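Local structure of uncharacterized protein (Enterococcus faecalis, 3D3Y) at residues E390-A393 and R394-V398; E379-P382 and Q383-L386; S307-T310 and F311-F314. The protein is of unknown function but carries a peptidase M16 domain of the inactive type and may bind a metal ion. One frame throughout, in Å; residues are numbered along the deposited sequence.

Interaction 1 of 3, residues E390-A393 and R394-V398; sequences EWIA and RINAV
Ile-395 lays its CG1 methylene over one face of the Trp-391 indole, a CH-pi contact 3.6 Å from CG1 to the centroid of the six-membered ring. The carbon does not sit centrally: it is displaced toward the rim, nearest to CZ3 at 3.4 Å from CG1. The two side chains run side by side and point the same way, one helical turn apart. Trp-391 reaches this position because its CG is anti to the backbone N (chi1 -168°), which swings the indole toward the following turn. Phe-273 of helix 272-284 meets the same indole edge-to-face, and Tyr-361 of helix 347-364 stacks with it.

All this happens on helix 388-397, over most of its length, where backbone N-H groups bond the carbonyls four residues earlier; Ile-395 N to Trp-391 O, at 3.0 Å, is one of these bonds. On another side of the helix the same spacing serves a salt bridge. Glu-390, bent at chi2, brings OE2 to 2.6 Å from Arg-394 NE. The oxygen uses its anti lone pair and lies close to the guanidinium plane, while the carboxylate and guanidinium planes are turned 77° apart. Across the pair OE2 bonds NE alone, a single-point grip rather than a paired, two-oxygen one.

Asn-396 runs alongside Ile-392, with ND2 3.6 Å from Ile-392 CG2. Its OD1 is bonded to Lys-358 of helix 347-364, and Lys-354 NZ of that helix donates to the backbone oxygens of Asn-396 and Val-398 where helix 388-397 ends.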
loop_
_atom_site.group_PDB
_atom_site.type_symbol
_atom_site.label_atom_id
_atom_site.label_comp_id
_atom_site.label_asym_id
_atom_site.label_seq_id
_atom_site.Cartn_x
_atom_site.Cartn_y
_atom_site.Cartn_z
ATOM N N GLU A 390 8.747 20.252 10.537
ATOM C CA GLU A 390 8.609 19.524 11.796
ATOM C C GLU A 390 8.959 18.037 11.664
ATOM O O GLU A 390 9.526 17.433 12.578
ATOM C CB GLU A 390 7.203 19.684 12.379
ATOM C CG GLU A 390 6.958 18.823 13.667
ATOM C CD GLU A 390 7.729 19.317 14.919
ATOM O OE1 GLU A 390 8.296 20.426 14.868
ATOM O OE2 GLU A 390 7.747 18.608 15.964
ATOM N N TRP A 391 8.631 17.453 10.519
ATOM C CA TRP A 391 8.984 16.053 10.250
ATOM C C TRP A 391 10.500 15.892 10.375
ATOM O O TRP A 391 10.997 15.029 11.112
ATOM C CB TRP A 391 8.479 15.631 8.855
ATOM C CG TRP A 391 8.556 14.159 8.631
ATOM C CD1 TRP A 391 7.547 13.242 8.790
ATOM C CD2 TRP A 391 9.720 13.414 8.239
ATOM N NE1 TRP A 391 8.014 11.970 8.512
ATOM C CE2 TRP A 391 9.341 12.044 8.174
ATOM C CE3 TRP A 391 11.033 13.774 7.917
ATOM C CZ2 TRP A 391 10.228 11.031 7.788
ATOM C CZ3 TRP A 391 11.932 12.753 7.543
ATOM C CH2 TRP A 391 11.522 11.401 7.482
ATOM N N ILE A 392 11.225 16.749 9.664
ATOM C CA ILE A 392 12.692 16.761 9.692
ATOM C C ILE A 392 13.257 17.010 11.103
ATOM O O ILE A 392 14.190 16.328 11.538
ATOM C CB ILE A 392 13.245 17.802 8.666
ATOM C CG1 ILE A 392 13.101 17.257 7.244
ATOM C CG2 ILE A 392 14.735 18.164 8.941
ATOM C CD1 ILE A 392 12.881 18.333 6.190
ATOM N N ALA A 393 12.696 17.982 11.813
ATOM C CA ALA A 393 13.092 18.238 13.198
ATOM C C ALA A 393 12.912 16.978 14.088
ATOM O O ALA A 393 13.775 16.627 14.917
ATOM C CB ALA A 393 12.299 19.407 13.752
ATOM N N ARG A 394 11.801 16.283 13.897
ATOM C CA ARG A 394 11.536 15.111 14.719
ATOM C C ARG A 394 12.500 13.971 14.403
ATOM O O ARG A 394 12.999 13.306 15.336
ATOM C CB ARG A 394 10.067 14.701 14.638
ATOM C CG ARG A 394 9.210 15.624 15.515
ATOM C CD ARG A 394 7.769 15.214 15.504
ATOM N NE ARG A 394 6.947 16.155 16.260
ATOM C CZ ARG A 394 5.747 15.844 16.761
ATOM N NH1 ARG A 394 5.250 14.615 16.601
ATOM N NH2 ARG A 394 5.066 16.741 17.439
ATOM N N ILE A 395 12.812 13.762 13.118
ATOM C CA ILE A 395 13.900 12.816 12.782
ATOM C C ILE A 395 15.237 13.191 13.439
ATOM O O ILE A 395 15.912 12.353 14.087
ATOM C CB ILE A 395 14.064 12.640 11.240
ATOM C CG1 ILE A 395 12.851 11.878 10.679
ATOM C CG2 ILE A 395 15.334 11.852 10.911
ATOM C CD1 ILE A 395 12.761 10.368 11.121
ATOM N N ASN A 396 15.620 14.455 13.281
ATOM C CA ASN A 396 16.850 14.975 13.907
ATOM C C ASN A 396 16.945 14.796 15.428
ATOM O O ASN A 396 18.027 14.576 15.951
ATOM C CB ASN A 396 17.066 16.445 13.533
ATOM C CG ASN A 396 17.599 16.619 12.130
ATOM O OD1 ASN A 396 18.377 15.792 11.616
ATOM N ND2 ASN A 396 17.188 17.689 11.496
ATOM N N ALA A 397 15.807 14.864 16.124
ATOM C CA ALA A 397 15.788 14.864 17.586
ATOM C C ALA A 397 15.788 13.479 18.236
ATOM O O ALA A 397 15.886 13.381 19.478
ATOM C CB ALA A 397 14.603 15.697 18.118
ATOM N N VAL A 398 15.648 12.417 17.430
ATOM C CA VAL A 398 15.651 11.064 17.993
ATOM C C VAL A 398 16.941 10.799 18.771
ATOM O O VAL A 398 18.029 11.056 18.264
ATOM C CB VAL A 398 15.397 9.947 16.930
ATOM C CG1 VAL A 398 15.484 8.549 17.579
ATOM C CG2 VAL A 398 14.024 10.140 16.240
#

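Interaction 2 of 3, residues E379-P382 and Q383-L386; sequences ELMP and QTML
Thr-384 grips the carbonyl oxygen of Met-381 twice, once with its hydroxyl and once with its backbone N-H. OG1 donates to Met-381 O at 2.8 Å and lies in the carbonyl plane; Thr-384 N approaches the same oxygen at 3.2 Å from well above that plane. The second bond closes a type I beta turn from Met-381 to Thr-384. With chi1 at 69°, OG1 sits between the backbone N and carbonyl carbon of Thr-384, which turns it back toward the acceptor, and the CG2 methyl packs against Met-381 CB at 3.5 Å. Met-385, a selenomethionine like Met-381, is exposed, yet its CG comes close to Pro-382 O, at 2.9 Å.

The other side of the turn is looser. Pro-382 and Gln-383, at its two corners, are exposed, and the Gln-383 side chain starts away from the rest of the turn and runs on extended.

Met-381 is the first residue to leave helical geometry after helix 368-380, and the turn starts the connection to helix 388-397. The Met-381 side chain leads away from the turn to Phe-234 and Phe-311, while Thr-384 touches Tyr-267, so the link between these two helices rests on loops from elsewhere in the chain.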
loop_
_atom_site.group_PDB
_atom_site.type_symbol
_atom_site.label_atom_id
_atom_site.label_comp_id
_atom_site.label_asym_id
_atom_site.label_seq_id
_atom_site.Cartn_x
_atom_site.Cartn_y
_atom_site.Cartn_z
ATOM N N GLU A 379 -6.470 13.674 5.718
ATOM C CA GLU A 379 -7.921 13.651 5.729
ATOM C C GLU A 379 -8.415 12.605 6.721
ATOM O O GLU A 379 -9.301 12.872 7.509
ATOM C CB GLU A 379 -8.449 13.342 4.323
ATOM C CG GLU A 379 -9.948 13.061 4.238
ATOM C CD GLU A 379 -10.796 14.259 4.633
ATOM O OE1 GLU A 379 -10.284 15.406 4.597
ATOM O OE2 GLU A 379 -11.989 14.043 4.974
ATOM N N LEU A 380 -7.817 11.421 6.687
ATOM C CA LEU A 380 -8.140 10.371 7.650
ATOM C C LEU A 380 -7.813 10.766 9.089
ATOM O O LEU A 380 -8.654 10.674 9.986
ATOM C CB LEU A 380 -7.415 9.075 7.281
ATOM C CG LEU A 380 -7.714 8.539 5.884
ATOM C CD1 LEU A 380 -6.774 7.414 5.533
ATOM C CD2 LEU A 380 -9.153 8.076 5.748
HETATM N N MSE A 381 -6.594 11.240 9.306
HETATM C CA MSE A 381 -6.132 11.496 10.652
HETATM C C MSE A 381 -5.633 12.896 10.808
HETATM O O MSE A 381 -4.416 13.138 10.765
HETATM C CB MSE A 381 -5.049 10.505 11.011
HETATM C CG MSE A 381 -5.506 9.093 10.861
HETATM SE SE MSE A 381 -4.026 7.990 11.298
HETATM C CE MSE A 381 -3.256 7.631 9.593
ATOM N N PRO A 382 -6.574 13.822 11.037
ATOM C CA PRO A 382 -6.372 15.263 10.950
ATOM C C PRO A 382 -5.342 15.817 11.908
ATOM O O PRO A 382 -4.817 16.901 11.682
ATOM C CB PRO A 382 -7.758 15.840 11.297
ATOM C CG PRO A 382 -8.707 14.734 11.054
ATOM C CD PRO A 382 -7.956 13.498 11.428
ATOM N N GLN A 383 -5.060 15.118 12.986
ATOM C CA GLN A 383 -4.160 15.724 13.948
ATOM C C GLN A 383 -2.869 14.981 14.133
ATOM O O GLN A 383 -2.169 15.152 15.125
ATOM C CB GLN A 383 -4.888 16.094 15.248
ATOM C CG GLN A 383 -5.658 17.444 15.080
ATOM C CD GLN A 383 -6.750 17.687 16.112
ATOM O OE1 GLN A 383 -6.474 17.984 17.292
ATOM N NE2 GLN A 383 -8.008 17.610 15.659
ATOM N N THR A 384 -2.534 14.195 13.112
ATOM C CA THR A 384 -1.230 13.587 12.992
ATOM C C THR A 384 -0.396 14.444 12.053
ATOM O O THR A 384 0.699 14.066 11.690
ATOM C CB THR A 384 -1.344 12.165 12.420
ATOM O OG1 THR A 384 -1.745 12.249 11.048
ATOM C CG2 THR A 384 -2.391 11.394 13.179
HETATM N N MSE A 385 -0.940 15.613 11.687
HETATM C CA MSE A 385 -0.391 16.499 10.643
HETATM C C MSE A 385 0.921 17.123 11.036
HETATM O O MSE A 385 1.010 17.807 12.073
HETATM C CB MSE A 385 -1.351 17.660 10.372
HETATM C CG MSE A 385 -2.643 17.258 9.722
HETATM SE SE MSE A 385 -3.647 18.775 9.003
HETATM C CE MSE A 385 -2.214 19.734 8.037
ATOM N N LEU A 386 1.932 16.921 10.201
ATOM C CA LEU A 386 3.253 17.503 10.447
ATOM C C LEU A 386 3.753 18.213 9.194
ATOM O O LEU A 386 3.630 17.687 8.096
ATOM C CB LEU A 386 4.229 16.416 10.923
ATOM C CG LEU A 386 4.653 16.384 12.399
ATOM C CD1 LEU A 386 3.619 16.917 13.387
ATOM C CD2 LEU A 386 5.133 15.049 12.872
#

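Interaction 3 of 3, residues S307-T310 and F311-F314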
loop_
_atom_site.group_PDB
_atom_site.type_symbol
_atom_site.label_atom_id
_atom_site.label_comp_id
_atom_site.label_asym_id
_atom_site.label_seq_id
_atom_site.Cartn_x
_atom_site.Cartn_y
_atom_site.Cartn_z
ATOM N N SER A 307 11.921 -4.106 7.778
ATOM C CA SER A 307 10.894 -3.205 7.241
ATOM C C SER A 307 9.887 -3.039 8.351
ATOM O O SER A 307 9.723 -3.951 9.160
ATOM C CB SER A 307 10.148 -3.859 6.075
ATOM O OG SER A 307 11.052 -4.127 5.032
ATOM N N ILE A 308 9.197 -1.904 8.353
ATOM C CA ILE A 308 8.142 -1.589 9.348
ATOM C C ILE A 308 6.800 -1.251 8.677
ATOM O O ILE A 308 6.765 -0.769 7.551
ATOM C CB ILE A 308 8.526 -0.421 10.301
ATOM C CG1 ILE A 308 8.937 0.828 9.492
ATOM C CG2 ILE A 308 9.632 -0.880 11.230
ATOM C CD1 ILE A 308 9.143 2.172 10.363
ATOM N N ASP A 309 5.707 -1.502 9.400
ATOM C CA ASP A 309 4.390 -1.132 8.967
ATOM C C ASP A 309 3.760 -0.459 10.181
ATOM O O ASP A 309 3.462 -1.112 11.197
ATOM C CB ASP A 309 3.625 -2.396 8.553
ATOM C CG ASP A 309 2.182 -2.129 8.128
ATOM O OD1 ASP A 309 1.542 -1.165 8.599
ATOM O OD2 ASP A 309 1.664 -2.946 7.326
ATOM N N THR A 310 3.573 0.849 10.065
ATOM C CA THR A 310 3.073 1.686 11.165
ATOM C C THR A 310 1.550 1.857 11.098
ATOM O O THR A 310 0.969 2.719 11.799
ATOM C CB THR A 310 3.765 3.078 11.150
ATOM O OG1 THR A 310 3.484 3.719 9.905
ATOM C CG2 THR A 310 5.281 2.913 11.238
ATOM N N PHE A 311 0.900 1.064 10.246
ATOM C CA PHE A 311 -0.558 0.938 10.268
ATOM C C PHE A 311 -1.058 -0.416 10.840
ATOM O O PHE A 311 -2.204 -0.524 11.298
ATOM C CB PHE A 311 -1.142 1.285 8.877
ATOM C CG PHE A 311 -0.916 2.755 8.490
ATOM C CD1 PHE A 311 -1.960 3.666 8.540
ATOM C CD2 PHE A 311 0.352 3.220 8.156
ATOM C CE1 PHE A 311 -1.743 5.024 8.216
ATOM C CE2 PHE A 311 0.578 4.582 7.864
ATOM C CZ PHE A 311 -0.467 5.461 7.877
ATOM N N ARG A 312 -0.186 -1.421 10.859
ATOM C CA ARG A 312 -0.539 -2.729 11.424
ATOM C C ARG A 312 0.351 -3.110 12.616
ATOM O O ARG A 312 0.229 -4.217 13.127
ATOM C CB ARG A 312 -0.529 -3.848 10.346
ATOM C CG ARG A 312 -1.544 -3.652 9.234
ATOM C CD ARG A 312 -1.583 -4.822 8.258
ATOM N NE ARG A 312 -0.350 -4.993 7.507
ATOM C CZ ARG A 312 -0.088 -6.078 6.782
ATOM N NH1 ARG A 312 -0.973 -7.074 6.735
ATOM N NH2 ARG A 312 1.040 -6.162 6.111
ATOM N N GLY A 313 1.247 -2.208 13.036
ATOM C CA GLY A 313 2.040 -2.360 14.287
ATOM C C GLY A 313 2.997 -3.550 14.374
ATOM O O GLY A 313 3.091 -4.218 15.410
ATOM N N PHE A 314 3.749 -3.766 13.311
ATOM C CA PHE A 314 4.671 -4.869 13.240
ATOM C C PHE A 314 5.858 -4.518 12.362
ATOM O O PHE A 314 5.859 -3.516 11.633
ATOM C CB PHE A 314 3.960 -6.175 12.842
ATOM C CG PHE A 314 3.818 -6.394 11.356
ATOM C CD1 PHE A 314 4.482 -7.446 10.752
ATOM C CD2 PHE A 314 2.983 -5.591 10.566
ATOM C CE1 PHE A 314 4.360 -7.687 9.375
ATOM C CE2 PHE A 314 2.858 -5.821 9.183
ATOM C CZ PHE A 314 3.550 -6.862 8.589
#
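Asp-309 holds the turn that follows it with both carboxylate oxygens. OD1 accepts two backbone N-H groups: Phe-311 N, at 2.8 Å from OD1, comes nearly in line with the C-O bond, whereas Arg-312 N, at 2.9 Å from OD1, arrives from above the carboxylate plane. OD2 takes the side chain of Arg-312, with NE 2.9 Å from OD2 in a nearly straight salt bridge (N-H...O 172°). This oxygen lies practically in the guanidinium plane, yet it is met from above its own carboxylate plane, and the two flat groups are inclined by 45°. A chi1 of 177° turns the carboxylate away from the Asp-309 backbone N and onto these donors, while a bend at chi3 folds the arginine chain back over it.

Backbone bonds set the frame. Asp-309 N donates to Phe-314 O at 3.0 Å, and Asp-309 O receives weak bonds from both Gly-313 N and Phe-314 N. Two residues thus face one, a G1 beta bulge, with Gly-313 at positive phi, a conformation that favours glycine. Phe-314 CE2 lies 3.6 Å from Asp-309 CB.

Further out, the remaining guanidinium nitrogens of Arg-312 are satisfied: NH2 bonds Gln-159 and NH1 bonds Gln-169, which fixes the group's rotation in its buried setting. Phe-311 makes a cation-pi contact with Lys-82, and Phe-314 meets Phe-163 edge-to-face.

The whole forms the hairpin connection between antiparallel strands 303-309 and 314-321. Strand 303-309 is an outermost strand of its five-stranded mixed sheet, and helix 272-284 packs against Ile-308 and Thr-310.

Interaction 3 is largely buried, whereas interactions 1 and 2 lie at the surface. Helices 368-380 and 388-397 connect the latter two: interaction 2 starts the loop between them, interaction 1 lies on the second helix, and they touch through Leu-386 CD2 and Arg-394 CD, 3.7 Å apart. Interaction 3 belongs to a beta hairpin and meets interaction 2 where Met-381 CE packs on Phe-311 CE1; between interactions 1 and 3 the nearest atoms are about 9 Å apart. Carboxylate-arginine pairs occur in interactions 1 and 3, but the buried one also organises backbone amides, while in the turn of interaction 2 a hydroxyl and an amide share one carbonyl.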